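Local coordinates for protein cytochrome c XoxG (Methylobacterium extorquens, PDB 6ONQ) that binds a covalently attached heme c and probably carries electrons in lanthanide-dependent methanol oxidation, at residues S120-A129 with V152-L163; E43-A52 with L163-W171. One frame throughout, in Å; residues are numbered along the deposited sequence.

Contact 1: residues S120-A129 with V152-L163; sequences SYEEFYGILA and VMCYANDLYVYL. With HEC (heme c), chain B.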
loop_
_atom_site.group_PDB
_atom_site.type_symbol
_atom_site.label_atom_id
_atom_site.label_comp_id
_atom_site.label_asym_id
_atom_site.label_seq_id
_atom_site.Cartn_x
_atom_site.Cartn_y
_atom_site.Cartn_z
ATOM N N SER A 120 10.393 3.593 5.942
ATOM C CA SER A 120 9.355 3.590 6.960
ATOM C C SER A 120 8.111 4.303 6.438
ATOM O O SER A 120 8.102 4.891 5.353
ATOM C CB SER A 120 9.847 4.251 8.249
ATOM O OG SER A 120 10.248 5.593 8.049
ATOM N N TYR A 121 7.041 4.247 7.229
ATOM C CA TYR A 121 5.811 4.908 6.809
ATOM C C TYR A 121 6.023 6.408 6.633
ATOM O O TYR A 121 5.540 7.000 5.664
ATOM C CB TYR A 121 4.696 4.639 7.815
ATOM C CG TYR A 121 3.523 5.550 7.618
ATOM C CD1 TYR A 121 2.733 5.437 6.486
ATOM C CD2 TYR A 121 3.210 6.539 8.551
ATOM C CE1 TYR A 121 1.650 6.280 6.277
ATOM C CE2 TYR A 121 2.120 7.392 8.354
ATOM C CZ TYR A 121 1.347 7.254 7.210
ATOM O OH TYR A 121 0.268 8.080 6.977
ATOM N N GLU A 122 6.756 7.041 7.550
ATOM C CA GLU A 122 6.883 8.490 7.486
ATOM C C GLU A 122 7.904 8.922 6.449
ATOM O O GLU A 122 7.800 10.033 5.914
ATOM C CB GLU A 122 7.241 9.051 8.865
ATOM C CG GLU A 122 6.279 8.635 9.972
ATOM C CD GLU A 122 5.033 9.537 10.082
ATOM O OE1 GLU A 122 4.388 9.522 11.163
ATOM O OE2 GLU A 122 4.698 10.249 9.095
ATOM N N GLU A 123 8.906 8.081 6.174
ATOM C CA GLU A 123 9.821 8.362 5.071
ATOM C C GLU A 123 9.073 8.353 3.750
ATOM O O GLU A 123 9.299 9.207 2.884
ATOM C CB GLU A 123 10.953 7.333 5.040
ATOM C CG GLU A 123 12.223 7.750 5.764
ATOM C CD GLU A 123 13.269 6.633 5.855
ATOM O OE1 GLU A 123 12.890 5.434 5.911
ATOM O OE2 GLU A 123 14.476 6.969 5.884
ATOM N N PHE A 124 8.177 7.384 3.582
ATOM C CA PHE A 124 7.351 7.320 2.387
ATOM C C PHE A 124 6.456 8.545 2.277
ATOM O O PHE A 124 6.366 9.166 1.215
ATOM C CB PHE A 124 6.530 6.034 2.416
ATOM C CG PHE A 124 5.468 5.966 1.370
ATOM C CD1 PHE A 124 5.743 5.432 0.124
ATOM C CD2 PHE A 124 4.189 6.411 1.638
ATOM C CE1 PHE A 124 4.769 5.361 -0.831
ATOM C CE2 PHE A 124 3.214 6.348 0.684
ATOM C CZ PHE A 124 3.494 5.820 -0.545
ATOM N N TYR A 125 5.789 8.914 3.369
ATOM C CA TYR A 125 4.873 10.048 3.315
ATOM C C TYR A 125 5.610 11.337 2.970
ATOM O O TYR A 125 5.100 12.167 2.210
ATOM C CB TYR A 125 4.122 10.184 4.641
ATOM C CG TYR A 125 2.904 11.069 4.557
ATOM C CD1 TYR A 125 3.022 12.449 4.613
ATOM C CD2 TYR A 125 1.631 10.528 4.415
ATOM C CE1 TYR A 125 1.918 13.265 4.525
ATOM C CE2 TYR A 125 0.509 11.341 4.328
ATOM C CZ TYR A 125 0.661 12.710 4.381
ATOM O OH TYR A 125 -0.443 13.539 4.295
ATOM N N GLY A 126 6.823 11.511 3.490
ATOM C CA GLY A 126 7.571 12.728 3.210
ATOM C C GLY A 126 8.072 12.816 1.782
ATOM O O GLY A 126 8.093 13.899 1.191
ATOM N N ILE A 127 8.513 11.688 1.217
ATOM C CA ILE A 127 8.899 11.665 -0.191
ATOM C C ILE A 127 7.695 11.967 -1.071
ATOM O O ILE A 127 7.785 12.725 -2.042
ATOM C CB ILE A 127 9.523 10.306 -0.546
ATOM C CG1 ILE A 127 10.948 10.218 -0.011
ATOM C CG2 ILE A 127 9.492 10.069 -2.053
ATOM C CD1 ILE A 127 11.458 8.794 0.051
ATOM N N LEU A 128 6.548 11.384 -0.738
ATOM C CA LEU A 128 5.349 11.608 -1.532
ATOM C C LEU A 128 4.884 13.059 -1.453
ATOM O O LEU A 128 4.490 13.646 -2.467
ATOM C CB LEU A 128 4.257 10.660 -1.057
ATOM C CG LEU A 128 2.954 10.665 -1.834
ATOM C CD1 LEU A 128 3.242 10.262 -3.246
ATOM C CD2 LEU A 128 1.970 9.710 -1.185
ATOM N N ALA A 129 4.917 13.656 -0.261
ATOM C CA ALA A 129 4.432 15.024 -0.104
ATOM C C ALA A 129 5.403 16.032 -0.703
ATOM O O ALA A 129 4.982 16.989 -1.361
ATOM C CB ALA A 129 4.186 15.329 1.375
ATOM N N VAL A 152 -4.178 12.670 -4.623
ATOM C CA VAL A 152 -3.143 11.726 -4.239
ATOM C C VAL A 152 -2.956 11.697 -2.728
ATOM O O VAL A 152 -3.010 10.633 -2.116
ATOM C CB VAL A 152 -1.818 12.039 -4.963
ATOM C CG1 VAL A 152 -0.742 11.088 -4.511
ATOM C CG2 VAL A 152 -2.025 11.901 -6.440
ATOM N N MET A 153 -2.774 12.861 -2.105
ATOM C CA MET A 153 -2.442 12.879 -0.687
ATOM C C MET A 153 -3.537 12.262 0.169
ATOM O O MET A 153 -3.238 11.647 1.195
ATOM C CB MET A 153 -2.160 14.302 -0.220
ATOM C CG MET A 153 -0.901 14.899 -0.803
ATOM S SD MET A 153 0.535 13.811 -0.726
ATOM C CE MET A 153 0.857 13.775 1.035
ATOM N N CYS A 154 -4.800 12.394 -0.228
ATOM C CA CYS A 154 -5.866 11.824 0.588
ATOM C C CYS A 154 -5.905 10.315 0.512
ATOM O O CYS A 154 -6.662 9.695 1.259
ATOM C CB CYS A 154 -7.228 12.386 0.169
ATOM S SG CYS A 154 -7.357 14.178 0.330
ATOM N N TYR A 155 -5.136 9.716 -0.385
ATOM C CA TYR A 155 -5.038 8.270 -0.484
ATOM C C TYR A 155 -3.622 7.793 -0.207
ATOM O O TYR A 155 -3.228 6.722 -0.674
ATOM C CB TYR A 155 -5.531 7.817 -1.858
ATOM C CG TYR A 155 -6.914 8.352 -2.138
ATOM C CD1 TYR A 155 -8.037 7.742 -1.591
ATOM C CD2 TYR A 155 -7.099 9.490 -2.912
ATOM C CE1 TYR A 155 -9.301 8.234 -1.827
ATOM C CE2 TYR A 155 -8.362 9.989 -3.154
ATOM C CZ TYR A 155 -9.460 9.358 -2.609
ATOM O OH TYR A 155 -10.721 9.855 -2.852
ATOM N N ALA A 156 -2.861 8.575 0.564
ATOM C CA ALA A 156 -1.484 8.222 0.892
ATOM C C ALA A 156 -1.406 6.914 1.668
ATOM O O ALA A 156 -0.536 6.079 1.403
ATOM C CB ALA A 156 -0.843 9.346 1.697
ATOM N N ASN A 157 -2.304 6.722 2.638
ATOM C CA ASN A 157 -2.332 5.460 3.371
ATOM C C ASN A 157 -2.697 4.301 2.456
ATOM O O ASN A 157 -2.171 3.193 2.607
ATOM C CB ASN A 157 -3.315 5.549 4.534
ATOM C CG ASN A 157 -2.839 6.485 5.626
ATOM O OD1 ASN A 157 -1.685 6.923 5.632
ATOM N ND2 ASN A 157 -3.728 6.790 6.566
ATOM N N ASP A 158 -3.604 4.529 1.511
ATOM C CA ASP A 158 -3.948 3.481 0.560
ATOM C C ASP A 158 -2.728 3.062 -0.252
ATOM O O ASP A 158 -2.445 1.868 -0.409
ATOM C CB ASP A 158 -5.070 3.971 -0.352
ATOM C CG ASP A 158 -6.256 4.533 0.426
ATOM O OD1 ASP A 158 -6.040 5.269 1.420
ATOM O OD2 ASP A 158 -7.410 4.242 0.033
ATOM N N LEU A 159 -1.971 4.033 -0.755
ATOM C CA LEU A 159 -0.785 3.699 -1.531
ATOM C C LEU A 159 0.245 2.965 -0.683
ATOM O O LEU A 159 0.862 1.999 -1.149
ATOM C CB LEU A 159 -0.194 4.967 -2.135
ATOM C CG LEU A 159 -1.139 5.597 -3.164
ATOM C CD1 LEU A 159 -0.876 7.086 -3.338
ATOM C CD2 LEU A 159 -1.018 4.860 -4.487
ATOM N N TYR A 160 0.425 3.396 0.576
ATOM C CA TYR A 160 1.375 2.743 1.474
ATOM C C TYR A 160 0.989 1.295 1.726
ATOM O O TYR A 160 1.818 0.387 1.601
ATOM C CB TYR A 160 1.464 3.506 2.795
ATOM C CG TYR A 160 2.450 2.893 3.762
ATOM C CD1 TYR A 160 3.820 2.957 3.521
ATOM C CD2 TYR A 160 2.018 2.227 4.907
ATOM C CE1 TYR A 160 4.729 2.385 4.393
ATOM C CE2 TYR A 160 2.928 1.651 5.790
ATOM C CZ TYR A 160 4.280 1.737 5.522
ATOM O OH TYR A 160 5.198 1.178 6.379
ATOM N N VAL A 161 -0.275 1.060 2.073
ATOM C CA VAL A 161 -0.741 -0.287 2.393
ATOM C C VAL A 161 -0.524 -1.232 1.215
ATOM O O VAL A 161 0.080 -2.299 1.354
ATOM C CB VAL A 161 -2.217 -0.240 2.816
ATOM C CG1 VAL A 161 -2.788 -1.620 2.876
ATOM C CG2 VAL A 161 -2.343 0.445 4.161
ATOM N N TYR A 162 -1.016 -0.854 0.039
ATOM C CA TYR A 162 -0.847 -1.688 -1.146
ATOM C C TYR A 162 0.631 -1.960 -1.444
ATOM O O TYR A 162 1.038 -3.105 -1.674
ATOM C CB TYR A 162 -1.526 -1.009 -2.341
ATOM C CG TYR A 162 -1.098 -1.593 -3.652
ATOM C CD1 TYR A 162 -1.411 -2.897 -3.970
ATOM C CD2 TYR A 162 -0.346 -0.861 -4.555
ATOM C CE1 TYR A 162 -1.006 -3.450 -5.142
ATOM C CE2 TYR A 162 0.059 -1.418 -5.744
ATOM C CZ TYR A 162 -0.278 -2.715 -6.025
ATOM O OH TYR A 162 0.108 -3.306 -7.204
ATOM N N LEU A 163 1.455 -0.914 -1.464
ATOM C CA LEU A 163 2.860 -1.134 -1.775
ATOM C C LEU A 163 3.579 -1.873 -0.648
ATOM O O LEU A 163 4.597 -2.528 -0.890
ATOM C CB LEU A 163 3.541 0.194 -2.063
ATOM C CG LEU A 163 3.259 0.932 -3.365
ATOM C CD1 LEU A 163 3.819 2.350 -3.267
ATOM C CD2 LEU A 163 3.855 0.172 -4.548
HETATM FE FE HEC B . 7.831 8.402 -7.520
HETATM C CHA HEC B . 11.014 7.915 -6.287
HETATM C CHB HEC B . 6.580 6.881 -4.806
HETATM C CHC HEC B . 4.634 8.986 -8.648
HETATM C CHD HEC B . 9.114 9.413 -10.522
HETATM N NA HEC B . 8.655 7.527 -5.894
HETATM C C1A HEC B . 9.970 7.499 -5.498
HETATM C C2A HEC B . 10.032 6.987 -4.137
HETATM C C3A HEC B . 8.797 6.710 -3.747
HETATM C C4A HEC B . 7.928 7.045 -4.835
HETATM C CMA HEC B . 8.312 6.127 -2.406
HETATM C CAA HEC B . 11.304 6.777 -3.303
HETATM C CBA HEC B . 12.041 5.606 -3.937
HETATM C CGA HEC B . 13.185 5.146 -3.083
HETATM O O1A HEC B . 13.993 5.996 -2.629
HETATM O O2A HEC B . 13.288 3.915 -2.879
HETATM N NB HEC B . 5.962 8.029 -6.883
HETATM C C1B HEC B . 5.691 7.364 -5.712
HETATM C C2B HEC B . 4.271 7.238 -5.547
HETATM C C3B HEC B . 3.685 7.817 -6.583
HETATM C C4B HEC B . 4.741 8.318 -7.459
HETATM C CMB HEC B . 3.540 6.582 -4.364
HETATM C CAB HEC B . 2.134 7.852 -6.678
HETATM C CBB HEC B . 1.485 8.773 -7.360
HETATM N NC HEC B . 7.030 9.051 -9.295
HETATM C C1C HEC B . 5.680 9.288 -9.505
HETATM C C2C HEC B . 5.561 9.920 -10.802
HETATM C C3C HEC B . 6.779 10.039 -11.343
HETATM C C4C HEC B . 7.743 9.496 -10.395
HETATM C CMC HEC B . 4.243 10.362 -11.477
HETATM C CAC HEC B . 7.023 10.676 -12.742
HETATM C CBC HEC B . 7.946 10.181 -13.561
HETATM N ND HEC B . 9.697 8.599 -8.259
HETATM C C1D HEC B . 10.015 9.072 -9.523
HETATM C C2D HEC B . 11.465 9.156 -9.603
HETATM C C3D HEC B . 11.978 8.755 -8.437
HETATM C C4D HEC B . 10.881 8.387 -7.571
HETATM C CMD HEC B . 12.297 9.631 -10.809
HETATM C CAD HEC B . 13.475 8.669 -8.086
HETATM C CBD HEC B . 13.969 9.931 -7.386
HETATM C CGD HEC B . 15.432 9.761 -7.052
HETATM O O1D HEC B . 16.097 8.899 -7.679
HETATM O O2D HEC B . 15.946 10.483 -6.165
#
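Tyr121 OH donates to Asn157 OD1 at 2.6 Å, the bond lying in the carbonyl plane of the amide with a C=O...donor angle of 148°. The same tyrosine lays its ring edge on Tyr160: CD1 points at the centre of the Tyr160 face in a T-shaped pair, centroids 5.0 Å apart and planes at 70°, and CB adds a CH-pi contact over that face. With CG anti to the backbone N (chi1 170°), Phe124 is carried in as a knob among Ala156, Leu159, Tyr160 and Leu163. Its CE2 meets Tyr160 CB at 3.9 Å, while CD1 rests 3.7 Å from the heme methyl CMA. Leu128 likewise serves two partners, CD2 touching Ala156 CB and CD1 the heme methyl CMB at 3.9 Å. Further along, the bent Met153 chain brings CE to Tyr125 CZ at 3.5 Å and to Ala129 CB. In this cytochrome c fold, helix 121-130 crosses helix 156-167 and lends Phe124, Ile127 and Leu128 to the heme pocket. Around it, helix 82-94 packs on Val152, Asp158 and Leu159, helix 112-118 covers Tyr160 and Leu163, and strand 69-74 brings Pro69 against Tyr121 and Asn157.

Contact 2: residues E43-A52 with L163-W171; sequences EIDEPVLKAA and LRARAAGAW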
loop_
_atom_site.group_PDB
_atom_site.type_symbol
_atom_site.label_atom_id
_atom_site.label_comp_id
_atom_site.label_asym_id
_atom_site.label_seq_id
_atom_site.Cartn_x
_atom_site.Cartn_y
_atom_site.Cartn_z
ATOM N N GLU A 43 7.389 -15.388 -3.401
ATOM C CA GLU A 43 8.254 -14.231 -3.192
ATOM C C GLU A 43 7.985 -13.543 -1.854
ATOM O O GLU A 43 8.166 -12.331 -1.729
ATOM C CB GLU A 43 8.118 -13.239 -4.349
ATOM C CG GLU A 43 9.449 -12.909 -5.035
ATOM C CD GLU A 43 9.279 -12.179 -6.359
ATOM O OE1 GLU A 43 8.650 -12.750 -7.277
ATOM O OE2 GLU A 43 9.781 -11.038 -6.486
ATOM N N ILE A 44 7.581 -14.307 -0.836
ATOM C CA ILE A 44 7.352 -13.741 0.490
ATOM C C ILE A 44 8.675 -13.334 1.132
ATOM O O ILE A 44 9.695 -14.029 1.005
ATOM C CB ILE A 44 6.590 -14.741 1.374
ATOM C CG1 ILE A 44 5.176 -14.940 0.831
ATOM C CG2 ILE A 44 6.554 -14.273 2.836
ATOM C CD1 ILE A 44 4.246 -15.648 1.784
ATOM N N ASP A 45 8.657 -12.188 1.823
ATOM C CA ASP A 45 9.783 -11.659 2.594
ATOM C C ASP A 45 9.354 -11.706 4.059
ATOM O O ASP A 45 8.653 -10.813 4.539
ATOM C CB ASP A 45 10.134 -10.242 2.128
ATOM C CG ASP A 45 11.344 -9.637 2.857
ATOM O OD1 ASP A 45 11.494 -9.848 4.080
ATOM O OD2 ASP A 45 12.137 -8.915 2.199
ATOM N N GLU A 46 9.774 -12.752 4.767
ATOM C CA GLU A 46 9.235 -12.983 6.102
ATOM C C GLU A 46 9.499 -11.834 7.067
ATOM O O GLU A 46 8.562 -11.447 7.789
ATOM C CB GLU A 46 9.771 -14.310 6.657
ATOM C CG GLU A 46 9.069 -15.535 6.087
ATOM C CD GLU A 46 7.616 -15.646 6.531
ATOM O OE1 GLU A 46 7.245 -15.008 7.548
ATOM O OE2 GLU A 46 6.848 -16.370 5.855
ATOM N N PRO A 47 10.703 -11.257 7.145
ATOM C CA PRO A 47 10.898 -10.132 8.079
ATOM C C PRO A 47 10.003 -8.938 7.788
ATOM O O PRO A 47 9.452 -8.335 8.720
ATOM C CB PRO A 47 12.381 -9.792 7.898
ATOM C CG PRO A 47 12.998 -11.056 7.389
ATOM C CD PRO A 47 11.974 -11.698 6.538
ATOM N N VAL A 48 9.846 -8.576 6.514
ATOM C CA VAL A 48 8.948 -7.482 6.163
ATOM C C VAL A 48 7.501 -7.860 6.451
ATOM O O VAL A 48 6.732 -7.053 6.986
ATOM C CB VAL A 48 9.145 -7.079 4.694
ATOM C CG1 VAL A 48 8.059 -6.118 4.273
ATOM C CG2 VAL A 48 10.505 -6.445 4.509
ATOM N N LEU A 49 7.105 -9.088 6.111
ATOM C CA LEU A 49 5.754 -9.548 6.429
ATOM C C LEU A 49 5.503 -9.568 7.934
ATOM O O LEU A 49 4.435 -9.152 8.396
ATOM C CB LEU A 49 5.519 -10.933 5.827
ATOM C CG LEU A 49 4.329 -11.766 6.310
ATOM C CD1 LEU A 49 3.022 -11.034 6.087
ATOM C CD2 LEU A 49 4.315 -13.115 5.612
ATOM N N LYS A 50 6.466 -10.056 8.718
ATOM C CA LYS A 50 6.265 -10.121 10.163
ATOM C C LYS A 50 6.088 -8.731 10.762
ATOM O O LYS A 50 5.272 -8.538 11.672
ATOM C CB LYS A 50 7.433 -10.848 10.828
ATOM C CG LYS A 50 7.215 -11.189 12.303
ATOM C CD LYS A 50 8.483 -10.930 13.120
ATOM C CE LYS A 50 8.702 -11.990 14.201
ATOM N NZ LYS A 50 10.153 -12.132 14.559
ATOM N N ALA A 51 6.842 -7.745 10.267
ATOM C CA ALA A 51 6.688 -6.386 10.781
ATOM C C ALA A 51 5.384 -5.747 10.346
ATOM O O ALA A 51 5.013 -4.715 10.911
ATOM C CB ALA A 51 7.849 -5.498 10.342
ATOM N N ALA A 52 4.688 -6.333 9.368
ATOM C CA ALA A 52 3.416 -5.823 8.873
ATOM C C ALA A 52 2.218 -6.581 9.424
ATOM O O ALA A 52 1.108 -6.422 8.906
ATOM C CB ALA A 52 3.381 -5.860 7.344
ATOM N N LEU A 163 1.455 -0.914 -1.464
ATOM C CA LEU A 163 2.860 -1.134 -1.775
ATOM C C LEU A 163 3.579 -1.873 -0.648
ATOM O O LEU A 163 4.597 -2.528 -0.890
ATOM C CB LEU A 163 3.541 0.194 -2.063
ATOM C CG LEU A 163 3.259 0.932 -3.365
ATOM C CD1 LEU A 163 3.819 2.350 -3.267
ATOM C CD2 LEU A 163 3.855 0.172 -4.548
ATOM N N ARG A 164 3.069 -1.778 0.581
ATOM C CA ARG A 164 3.579 -2.615 1.658
ATOM C C ARG A 164 3.261 -4.079 1.410
ATOM O O ARG A 164 4.103 -4.955 1.651
ATOM C CB ARG A 164 2.989 -2.174 2.990
ATOM C CG ARG A 164 4.007 -2.075 4.088
ATOM C CD ARG A 164 3.349 -1.996 5.448
ATOM N NE ARG A 164 4.269 -2.503 6.456
ATOM C CZ ARG A 164 4.168 -2.282 7.759
ATOM N NH1 ARG A 164 3.172 -1.552 8.242
ATOM N NH2 ARG A 164 5.077 -2.798 8.576
ATOM N N ALA A 165 2.045 -4.370 0.946
ATOM C CA ALA A 165 1.685 -5.750 0.635
ATOM C C ALA A 165 2.521 -6.302 -0.507
ATOM O O ALA A 165 2.824 -7.500 -0.530
ATOM C CB ALA A 165 0.199 -5.848 0.302
ATOM N N ARG A 166 2.908 -5.450 -1.456
ATOM C CA ARG A 166 3.828 -5.887 -2.500
ATOM C C ARG A 166 5.196 -6.203 -1.917
ATOM O O ARG A 166 5.786 -7.247 -2.215
ATOM C CB ARG A 166 3.936 -4.821 -3.590
ATOM C CG ARG A 166 2.619 -4.550 -4.324
ATOM C CD ARG A 166 2.265 -5.667 -5.305
ATOM N NE ARG A 166 3.283 -5.794 -6.342
ATOM C CZ ARG A 166 4.009 -6.888 -6.553
ATOM N NH1 ARG A 166 3.833 -7.977 -5.807
ATOM N NH2 ARG A 166 4.920 -6.888 -7.512
ATOM N N ALA A 167 5.704 -5.317 -1.060
ATOM C CA ALA A 167 7.042 -5.485 -0.507
ATOM C C ALA A 167 7.142 -6.739 0.344
ATOM O O ALA A 167 8.198 -7.381 0.383
ATOM C CB ALA A 167 7.423 -4.254 0.310
ATOM N N ALA A 168 6.066 -7.096 1.035
ATOM C CA ALA A 168 6.051 -8.310 1.836
ATOM C C ALA A 168 5.829 -9.562 0.999
ATOM O O ALA A 168 5.859 -10.671 1.549
ATOM C CB ALA A 168 4.969 -8.209 2.912
ATOM N N GLY A 169 5.607 -9.415 -0.306
ATOM C CA GLY A 169 5.196 -10.547 -1.107
ATOM C C GLY A 169 3.848 -11.117 -0.730
ATOM O O GLY A 169 3.523 -12.233 -1.140
ATOM N N ALA A 170 3.052 -10.386 0.056
ATOM C CA ALA A 170 1.723 -10.848 0.452
ATOM C C ALA A 170 0.683 -10.646 -0.636
ATOM O O ALA A 170 -0.425 -11.183 -0.525
ATOM C CB ALA A 170 1.257 -10.131 1.722
ATOM N N TRP A 171 1.003 -9.863 -1.657
ATOM C CA TRP A 171 0.155 -9.716 -2.821
ATOM C C TRP A 171 1.039 -9.804 -4.046
ATOM O O TRP A 171 2.153 -9.275 -4.048
ATOM C CB TRP A 171 -0.612 -8.391 -2.825
ATOM C CG TRP A 171 -1.574 -8.304 -3.973
ATOM C CD1 TRP A 171 -1.443 -7.546 -5.099
ATOM C CD2 TRP A 171 -2.804 -9.026 -4.120
ATOM N NE1 TRP A 171 -2.517 -7.742 -5.928
ATOM C CE2 TRP A 171 -3.366 -8.648 -5.350
ATOM C CE3 TRP A 171 -3.485 -9.953 -3.327
ATOM C CZ2 TRP A 171 -4.570 -9.164 -5.807
ATOM C CZ3 TRP A 171 -4.684 -10.462 -3.783
ATOM C CH2 TRP A 171 -5.215 -10.062 -5.008
#
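Arg164 reaches Ala51 and Ala52 with the far end of a chain extended from CG to NE. CB, CG and CD form the stem of a side chain that lies against Thr70 of strand 69-74, and the contacts across begin further out: Arg164 NE passes 3.6 Å from Ala52 CB, and CZ 3.7 Å from the same methyl, which sits over one guanidinium face toward the rim. At the tip Arg164 NH2 lies 3.0 Å from Ala51 O, and NH1 forms a salt bridge with Asp64 and a hydrogen bond to Pro69 O. With an alanine in place of Arg164, Asp64 would probably lose this salt bridge and a gap open beside the Ala52 methyl. Beyond Arg164 along the chain, helix 156-167 ends in a Schellman motif, with Gly169 at positive phi, and residues 43-45 run past this end before helix 46-51 begins. Asp45 N donates to Ala168 O at 3.2 Å, nearly straight at the hydrogen but from above the carbonyl plane. Gly169 CA approaches Glu43 O at 3.5 Å in a CA-H...O contact. Asp45 also caps its own helix, OD1 accepting from Val48 N, while OD2 pairs with Lys117. Ala168 CB packs against Leu49 CA at 3.8 Å, and a trans chi1 of 170° turns Val48 CG1 onto Ala168 CA, 3.8 Å away.

Overall arrangement
From the N terminus, residues 43-52 come first, with the short helix 46-51, and are separated by 110 residues from their partner. The chain then runs through the four-stranded antiparallel sheet and helix 82-94, on to the heme-attachment segment with Cys95 and His99, and through helix 112-118 to residues 120-129. Contact 1 closes the shorter loop, of 22 residues, which includes the axial Met143. Contact 2 closes the long one, and contact 1 is nested in it. Helix 156-167 serves both: its earlier turns pack on helix 121-130, which in turn touches the heme, and its end meets the N-terminal helix. Leu163 belongs to both ranges, and Tyr162 packs on Trp171 where the two contacts touch.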